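Local coordinates for protein import inner membrane translocase subunit TIM21 mitochondrial (Saccharomyces cerevisiae, PDB 2CIU) that helps translocate presequence-carrying proteins across the mitochondrial inner membrane as part of the TIM23 complex, keeping it close to the TOM complex, at residues Gly36-Thr48 and Met74-Leu86. Sequence-based numbering, arbitrary orientation.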
ATOM      1  N   GLY A  36      -8.545  21.503   8.876  1.00 21.34           N
ATOM      2  CA  GLY A  36      -7.568  20.433   8.975  1.00 22.24           C
ATOM      3  C   GLY A  36      -7.882  19.252   8.076  1.00 18.23           C
ATOM      4  O   GLY A  36      -8.960  19.181   7.491  1.00 18.77           O
ATOM      5  N   LYS A  37      -6.931  18.331   7.967  1.00 19.62           N
ATOM      6  CA  LYS A  37      -7.101  17.137   7.135  1.00 20.90           C
ATOM      7  C   LYS A  37      -7.607  15.989   7.990  1.00 17.83           C
ATOM      8  O   LYS A  37      -7.243  15.868   9.155  1.00 19.27           O
ATOM      9  CB  LYS A  37      -5.762  16.735   6.496  1.00 23.07           C
ATOM     10  CG  LYS A  37      -5.130  17.819   5.640  1.00 30.41           C
ATOM     11  CD  LYS A  37      -3.725  17.441   5.157  1.00 36.73           C
ATOM     12  CE  LYS A  37      -3.758  16.373   4.070  1.00 42.46           C
ATOM     13  NZ  LYS A  37      -2.391  16.056   3.549  1.00 42.50           N
ATOM     14  N   GLU A  38      -8.445  15.138   7.407  1.00 17.64           N
ATOM     15  CA  GLU A  38      -8.966  13.996   8.137  1.00 13.71           C
ATOM     16  C   GLU A  38      -7.829  13.077   8.559  1.00 16.87           C
ATOM     17  O   GLU A  38      -6.874  12.853   7.800  1.00 18.59           O
ATOM     18  CB  GLU A  38      -9.946  13.208   7.265  1.00 15.61           C
ATOM     19  CG  GLU A  38     -10.514  11.969   7.951  1.00 15.86           C
ATOM     20  CD  GLU A  38     -11.498  11.191   7.082  1.00 15.33           C
ATOM     21  OE1 GLU A  38     -11.961  11.723   6.053  1.00 16.72           O
ATOM     22  OE2 GLU A  38     -11.821  10.047   7.453  1.00 16.44           O
ATOM     23  N   ARG A  39      -7.928  12.547   9.773  1.00 16.28           N
ATOM     24  CA  ARG A  39      -6.922  11.626  10.278  1.00 19.04           C
ATOM     25  C   ARG A  39      -7.309  10.231   9.799  1.00 16.87           C
ATOM     26  O   ARG A  39      -8.251   9.631  10.311  1.00 21.23           O
ATOM     27  CB  ARG A  39      -6.889  11.654  11.807  1.00 23.54           C
ATOM     28  CG  ARG A  39      -6.334  12.955  12.371  1.00 32.88           C
ATOM     29  CD  ARG A  39      -6.229  12.900  13.885  1.00 40.46           C
ATOM     30  NE  ARG A  39      -7.536  12.920  14.537  1.00 48.66           N
ATOM     31  CZ  ARG A  39      -8.316  13.994  14.613  1.00 50.57           C
ATOM     32  NH1 ARG A  39      -7.923  15.143  14.079  1.00 56.90           N
ATOM     33  NH2 ARG A  39      -9.490  13.921  15.226  1.00 55.08           N
ATOM     34  N   LEU A  40      -6.588   9.730   8.806  1.00 16.85           N
ATOM     35  CA  LEU A  40      -6.865   8.403   8.275  1.00 15.69           C
ATOM     36  C   LEU A  40      -6.382   7.316   9.229  1.00 16.13           C
ATOM     37  O   LEU A  40      -5.546   7.553  10.106  1.00 21.86           O
ATOM     38  CB  LEU A  40      -6.200   8.243   6.908  1.00 15.68           C
ATOM     39  CG  LEU A  40      -6.728   9.140   5.787  1.00 20.11           C
ATOM     40  CD1 LEU A  40      -5.926   8.907   4.511  1.00 21.10           C
ATOM     41  CD2 LEU A  40      -8.202   8.851   5.558  1.00 20.29           C
ATOM     42  N   LYS A  41      -6.922   6.115   9.046  1.00 13.86           N
ATOM     43  CA  LYS A  41      -6.604   4.959   9.862  1.00 12.17           C
ATOM     44  C   LYS A  41      -5.996   3.886   8.952  1.00 12.92           C
ATOM     45  O   LYS A  41      -6.348   3.809   7.777  1.00 16.55           O
ATOM     46  CB  LYS A  41      -7.895   4.453  10.495  1.00 15.34           C
ATOM     47  CG  LYS A  41      -7.750   3.257  11.398  1.00 19.33           C
ATOM     48  CD  LYS A  41      -9.114   2.873  11.958  1.00 19.68           C
ATOM     49  CE  LYS A  41      -9.019   1.739  12.946  1.00 19.72           C
ATOM     50  NZ  LYS A  41     -10.348   1.517  13.594  1.00 19.83           N
ATOM     51  N   ALA A  42      -5.071   3.098   9.487  1.00 13.68           N
ATOM     52  CA  ALA A  42      -4.427   2.047   8.706  1.00 14.10           C
ATOM     53  C   ALA A  42      -4.239   0.785   9.532  1.00 16.48           C
ATOM     54  O   ALA A  42      -4.058   0.837  10.747  1.00 18.09           O
ATOM     55  CB  ALA A  42      -3.064   2.537   8.171  1.00 13.18           C
ATOM     56  N   TYR A  43      -4.282  -0.361   8.861  1.00 12.42           N
ATOM     57  CA  TYR A  43      -4.120  -1.640   9.527  1.00 13.09           C
ATOM     58  C   TYR A  43      -3.811  -2.693   8.483  1.00 15.55           C
ATOM     59  O   TYR A  43      -3.866  -2.407   7.281  1.00 13.81           O
ATOM     60  CB  TYR A  43      -5.382  -2.026  10.321  1.00 11.90           C
ATOM     61  CG  TYR A  43      -6.693  -1.680   9.651  1.00 13.46           C
ATOM     62  CD1 TYR A  43      -7.156  -2.414   8.554  1.00 13.26           C
ATOM     63  CD2 TYR A  43      -7.467  -0.591  10.087  1.00 14.66           C
ATOM     64  CE1 TYR A  43      -8.348  -2.082   7.908  1.00 11.91           C
ATOM     65  CE2 TYR A  43      -8.662  -0.246   9.435  1.00 15.90           C
ATOM     66  CZ  TYR A  43      -9.094  -1.003   8.344  1.00 13.79           C
ATOM     67  OH  TYR A  43     -10.248  -0.676   7.671  1.00 15.48           O
ATOM     68  N   GLY A  44      -3.481  -3.887   8.960  1.00 16.34           N
ATOM     69  CA  GLY A  44      -3.140  -4.991   8.080  1.00 14.80           C
ATOM     70  C   GLY A  44      -4.290  -5.465   7.221  1.00 14.44           C
ATOM     71  O   GLY A  44      -5.416  -5.017   7.336  1.00 12.88           O
ATOM     72  N   GLU A  45      -3.986  -6.409   6.346  1.00 14.83           N
ATOM     73  CA  GLU A  45      -4.972  -6.967   5.437  1.00 14.18           C
ATOM     74  C   GLU A  45      -6.217  -7.514   6.137  1.00 13.15           C
ATOM     75  O   GLU A  45      -6.118  -8.281   7.094  1.00 15.31           O
ATOM     76  CB  GLU A  45      -4.284  -8.065   4.627  1.00 20.04           C
ATOM     77  CG  GLU A  45      -5.116  -8.759   3.598  1.00 26.72           C
ATOM     78  CD  GLU A  45      -4.256  -9.664   2.743  1.00 27.66           C
ATOM     79  OE1 GLU A  45      -3.373 -10.343   3.307  1.00 29.65           O
ATOM     80  OE2 GLU A  45      -4.464  -9.700   1.515  1.00 35.68           O
ATOM     81  N   LEU A  46      -7.386  -7.118   5.646  1.00 13.38           N
ATOM     82  CA  LEU A  46      -8.649  -7.579   6.210  1.00 15.21           C
ATOM     83  C   LEU A  46      -8.943  -8.986   5.728  1.00 18.37           C
ATOM     84  O   LEU A  46      -8.912  -9.255   4.525  1.00 15.66           O
ATOM     85  CB  LEU A  46      -9.800  -6.662   5.797  1.00 17.23           C
ATOM     86  CG  LEU A  46      -9.742  -5.259   6.406  1.00 16.10           C
ATOM     87  CD1 LEU A  46     -10.870  -4.406   5.834  1.00 21.13           C
ATOM     88  CD2 LEU A  46      -9.853  -5.355   7.926  1.00 16.64           C
ATOM     89  N   ILE A  47      -9.211  -9.875   6.674  1.00 15.35           N
ATOM     90  CA  ILE A  47      -9.527 -11.258   6.349  1.00 16.99           C
ATOM     91  C   ILE A  47     -10.842 -11.608   7.028  1.00 16.93           C
ATOM     92  O   ILE A  47     -11.246 -10.978   8.013  1.00 18.74           O
ATOM     93  CB  ILE A  47      -8.405 -12.215   6.816  1.00 18.45           C
ATOM     94  CG1 ILE A  47      -8.166 -12.060   8.319  1.00 23.23           C
ATOM     95  CG2 ILE A  47      -7.111 -11.901   6.051  1.00 21.07           C
ATOM     96  CD1 ILE A  47      -7.174 -13.066   8.892  1.00 24.78           C
ATOM     97  N   THR A  48     -11.522 -12.610   6.500  1.00 18.27           N
ATOM     98  CA  THR A  48     -12.802 -12.995   7.066  1.00 16.09           C
ATOM     99  C   THR A  48     -13.039 -14.486   6.927  1.00 23.13           C
ATOM    100  O   THR A  48     -12.492 -15.126   6.027  1.00 19.02           O
ATOM    101  CB  THR A  48     -13.941 -12.247   6.353  1.00 19.86           C
ATOM    102  OG1 THR A  48     -15.206 -12.673   6.870  1.00 21.53           O
ATOM    103  CG2 THR A  48     -13.898 -12.526   4.858  1.00 19.43           C
ATOM    104  N   MET A  74       3.549  -6.864   0.417  1.00 12.30           N
ATOM    105  CA  MET A  74       2.805  -6.460   1.595  1.00 11.61           C
ATOM    106  C   MET A  74       1.489  -5.822   1.203  1.00 12.88           C
ATOM    107  O   MET A  74       1.433  -5.014   0.270  1.00 13.49           O
ATOM    108  CB  MET A  74       3.621  -5.460   2.417  1.00 12.20           C
ATOM    109  CG  MET A  74       2.867  -4.922   3.636  1.00 14.39           C
ATOM    110  SD  MET A  74       3.843  -3.703   4.584  1.00 14.68           S
ATOM    111  CE  MET A  74       4.815  -4.788   5.573  1.00 13.07           C
ATOM    112  N   ARG A  75       0.429  -6.204   1.904  1.00 12.60           N
ATOM    113  CA  ARG A  75      -0.873  -5.616   1.658  1.00 11.72           C
ATOM    114  C   ARG A  75      -1.398  -5.050   2.964  1.00 10.79           C
ATOM    115  O   ARG A  75      -1.228  -5.647   4.020  1.00 14.07           O
ATOM    116  CB  ARG A  75      -1.848  -6.653   1.096  1.00 15.92           C
ATOM    117  CG  ARG A  75      -1.490  -6.973  -0.331  1.00 15.71           C
ATOM    118  CD  ARG A  75      -2.479  -7.848  -1.032  1.00 22.45           C
ATOM    119  NE  ARG A  75      -2.084  -7.919  -2.433  1.00 23.69           N
ATOM    120  CZ  ARG A  75      -2.686  -8.659  -3.355  1.00 26.32           C
ATOM    121  NH1 ARG A  75      -3.730  -9.412  -3.035  1.00 30.08           N
ATOM    122  NH2 ARG A  75      -2.234  -8.637  -4.600  1.00 23.94           N
ATOM    123  N   PHE A  76      -2.007  -3.873   2.885  1.00 11.43           N
ATOM    124  CA  PHE A  76      -2.593  -3.266   4.075  1.00 11.50           C
ATOM    125  C   PHE A  76      -3.713  -2.339   3.636  1.00 10.84           C
ATOM    126  O   PHE A  76      -3.933  -2.139   2.445  1.00 12.13           O
ATOM    127  CB  PHE A  76      -1.529  -2.521   4.913  1.00 11.08           C
ATOM    128  CG  PHE A  76      -0.873  -1.370   4.209  1.00 11.31           C
ATOM    129  CD1 PHE A  76      -1.442  -0.093   4.234  1.00 11.42           C
ATOM    130  CD2 PHE A  76       0.330  -1.552   3.536  1.00 13.75           C
ATOM    131  CE1 PHE A  76      -0.811   0.977   3.600  1.00 14.34           C
ATOM    132  CE2 PHE A  76       0.963  -0.489   2.901  1.00 13.90           C
ATOM    133  CZ  PHE A  76       0.395   0.781   2.933  1.00 14.88           C
ATOM    134  N   HIS A  77      -4.448  -1.786   4.592  1.00 10.66           N
ATOM    135  CA  HIS A  77      -5.541  -0.910   4.240  1.00 11.67           C
ATOM    136  C   HIS A  77      -5.381   0.458   4.845  1.00 11.40           C
ATOM    137  O   HIS A  77      -4.691   0.615   5.845  1.00 11.85           O
ATOM    138  CB  HIS A  77      -6.875  -1.462   4.747  1.00 13.41           C
ATOM    139  CG  HIS A  77      -7.308  -2.732   4.081  1.00 13.62           C
ATOM    140  ND1 HIS A  77      -6.953  -3.980   4.544  1.00 19.81           N
ATOM    141  CD2 HIS A  77      -8.084  -2.940   2.992  1.00 11.28           C
ATOM    142  CE1 HIS A  77      -7.498  -4.904   3.768  1.00 13.19           C
ATOM    143  NE2 HIS A  77      -8.190  -4.298   2.822  1.00 20.69           N
ATOM    144  N   VAL A  78      -6.038   1.428   4.217  1.00 12.22           N
ATOM    145  CA  VAL A  78      -6.078   2.804   4.701  1.00 11.66           C
ATOM    146  C   VAL A  78      -7.565   3.125   4.649  1.00 13.98           C
ATOM    147  O   VAL A  78      -8.221   2.957   3.615  1.00 15.30           O
ATOM    148  CB  VAL A  78      -5.269   3.774   3.817  1.00 12.24           C
ATOM    149  CG1 VAL A  78      -5.474   5.214   4.307  1.00 15.87           C
ATOM    150  CG2 VAL A  78      -3.779   3.417   3.886  1.00 13.65           C
ATOM    151  N   GLU A  79      -8.101   3.572   5.778  1.00 12.78           N
ATOM    152  CA  GLU A  79      -9.524   3.840   5.888  1.00 11.96           C
ATOM    153  C   GLU A  79      -9.891   5.267   6.263  1.00 13.04           C
ATOM    154  O   GLU A  79      -9.307   5.835   7.183  1.00 14.11           O
ATOM    155  CB  GLU A  79     -10.128   2.899   6.937  1.00 11.98           C
ATOM    156  CG  GLU A  79     -11.612   3.158   7.206  1.00 14.11           C
ATOM    157  CD  GLU A  79     -12.201   2.291   8.300  1.00 16.94           C
ATOM    158  OE1 GLU A  79     -13.381   2.508   8.643  1.00 21.95           O
ATOM    159  OE2 GLU A  79     -11.512   1.393   8.825  1.00 17.14           O
ATOM    160  N   SER A  80     -10.850   5.833   5.538  1.00 11.78           N
ATOM    161  CA  SER A  80     -11.362   7.172   5.850  1.00 12.23           C
ATOM    162  C   SER A  80     -12.762   6.912   6.388  1.00 12.99           C
ATOM    163  O   SER A  80     -13.220   5.773   6.410  1.00 15.73           O
ATOM    164  CB  SER A  80     -11.461   8.047   4.599  1.00 14.14           C
ATOM    165  OG  SER A  80     -12.445   7.547   3.705  1.00 15.91           O
ATOM    166  N   LYS A  81     -13.452   7.961   6.823  1.00 13.60           N
ATOM    167  CA  LYS A  81     -14.808   7.778   7.331  1.00 15.97           C
ATOM    168  C   LYS A  81     -15.770   7.282   6.240  1.00 17.72           C
ATOM    169  O   LYS A  81     -16.862   6.795   6.538  1.00 18.93           O
ATOM    170  CB  LYS A  81     -15.339   9.099   7.902  1.00 17.34           C
ATOM    171  CG  LYS A  81     -14.599   9.587   9.135  1.00 24.27           C
ATOM    172  CD  LYS A  81     -15.010  11.016   9.474  1.00 31.37           C
ATOM    173  CE  LYS A  81     -14.126  11.600  10.566  1.00 40.17           C
ATOM    174  NZ  LYS A  81     -14.327  13.070  10.693  1.00 39.32           N
ATOM    175  N   LYS A  82     -15.367   7.398   4.977  1.00 17.88           N
ATOM    176  CA  LYS A  82     -16.242   6.983   3.887  1.00 18.53           C
ATOM    177  C   LYS A  82     -15.777   5.805   3.036  1.00 16.06           C
ATOM    178  O   LYS A  82     -16.603   5.143   2.409  1.00 17.63           O
ATOM    179  CB  LYS A  82     -16.510   8.169   2.959  1.00 23.92           C
ATOM    180  CG  LYS A  82     -17.001   9.410   3.686  1.00 26.68           C
ATOM    181  CD  LYS A  82     -17.516  10.470   2.734  1.00 33.75           C
ATOM    182  CE  LYS A  82     -18.892  10.094   2.205  1.00 42.22           C
ATOM    183  NZ  LYS A  82     -19.598  11.262   1.605  1.00 46.00           N
ATOM    184  N   LYS A  83     -14.478   5.537   3.018  1.00 16.48           N
ATOM    185  CA  LYS A  83     -13.959   4.463   2.168  1.00 15.10           C
ATOM    186  C   LYS A  83     -12.794   3.687   2.766  1.00 13.68           C
ATOM    187  O   LYS A  83     -12.099   4.160   3.663  1.00 13.63           O
ATOM    188  CB  LYS A  83     -13.484   5.064   0.842  1.00 17.08           C
ATOM    189  CG  LYS A  83     -14.516   5.881   0.087  1.00 22.43           C
ATOM    190  CD  LYS A  83     -15.622   5.022  -0.505  1.00 27.71           C
ATOM    191  CE  LYS A  83     -15.123   4.189  -1.667  1.00 33.67           C
ATOM    192  NZ  LYS A  83     -16.253   3.505  -2.365  1.00 41.40           N
ATOM    193  N   ILE A  84     -12.579   2.477   2.253  1.00 14.77           N
ATOM    194  CA  ILE A  84     -11.452   1.671   2.685  1.00 14.31           C
ATOM    195  C   ILE A  84     -10.665   1.310   1.429  1.00 15.88           C
ATOM    196  O   ILE A  84     -11.234   0.808   0.455  1.00 19.03           O
ATOM    197  CB  ILE A  84     -11.893   0.381   3.392  1.00 15.26           C
ATOM    198  CG1 ILE A  84     -12.555   0.725   4.727  1.00 16.70           C
ATOM    199  CG2 ILE A  84     -10.690  -0.524   3.625  1.00 16.79           C
ATOM    200  CD1 ILE A  84     -13.040  -0.487   5.507  1.00 22.04           C
ATOM    201  N   ALA A  85      -9.368   1.590   1.443  1.00 12.48           N
ATOM    202  CA  ALA A  85      -8.522   1.268   0.301  1.00 12.42           C
ATOM    203  C   ALA A  85      -7.662   0.062   0.646  1.00 12.60           C
ATOM    204  O   ALA A  85      -7.340  -0.170   1.808  1.00 13.87           O
ATOM    205  CB  ALA A  85      -7.614   2.459  -0.042  1.00 15.03           C
ATOM    206  N   LEU A  86      -7.332  -0.729  -0.374  1.00 10.13           N
ATOM    207  CA  LEU A  86      -6.427  -1.850  -0.203  1.00 10.26           C
ATOM    208  C   LEU A  86      -5.155  -1.390  -0.899  1.00 13.60           C
ATOM    209  O   LEU A  86      -5.201  -0.953  -2.042  1.00 14.98           O
ATOM    210  CB  LEU A  86      -6.967  -3.115  -0.885  1.00  9.62           C
ATOM    211  CG  LEU A  86      -5.992  -4.303  -0.932  1.00 14.54           C
ATOM    212  CD1 LEU A  86      -5.509  -4.684   0.458  1.00 19.24           C
ATOM    213  CD2 LEU A  86      -6.708  -5.475  -1.560  1.00 22.46           C
TER
HETATM  214  O   HOH W   1     -12.188   0.674  11.325  1.00 22.85           O
HETATM  215  O   HOH W   2      -3.639 -11.302  -0.385  1.00 39.58           O
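Y43 and H77 form a hydrogen-bonded pair of the antiparallel sheet in the Tim21 intermembrane-space domain, where strand 41-44 runs beside strand 74-79. H77 N to Y43 O (2.8 Å) is almost straight, and K41 pairs likewise with E79. The buried side holds A42, V78 and F76 under helix 6-20, whose F11 packs edge-to-face with the F76 ring; packing is close where L40 CD2 meets S80 CB at 3.5 Å. On the face of K41, Y43, H77 and E79, Y43 CG sits between the backbone N and carbonyl carbon (chi1 39°), which brings CE1 obliquely to 3.5 Å from H77 CB. E79 OE2 lies at the ring edge, in the ring plane, while Y43 OH bonds it (2.7 Å) from above the carboxylate plane. A phenylalanine at Y43 would probably leave E79 OE2 without this donor and more dependent on the water that links it to K41 NZ. The H77 imidazole is tightly sandwiched between L46 CG, 3.8 Å from its centroid, and L86 CD1 on the opposite face. The looser, wetter end is at E45, whose OE2 holds a water that reaches R75 NH1 only weakly; R75 NE bonds H88 ND1. At the turn, by contrast, buried E38 OE2 directly receives K81 N (2.7 Å) on its syn lone pair.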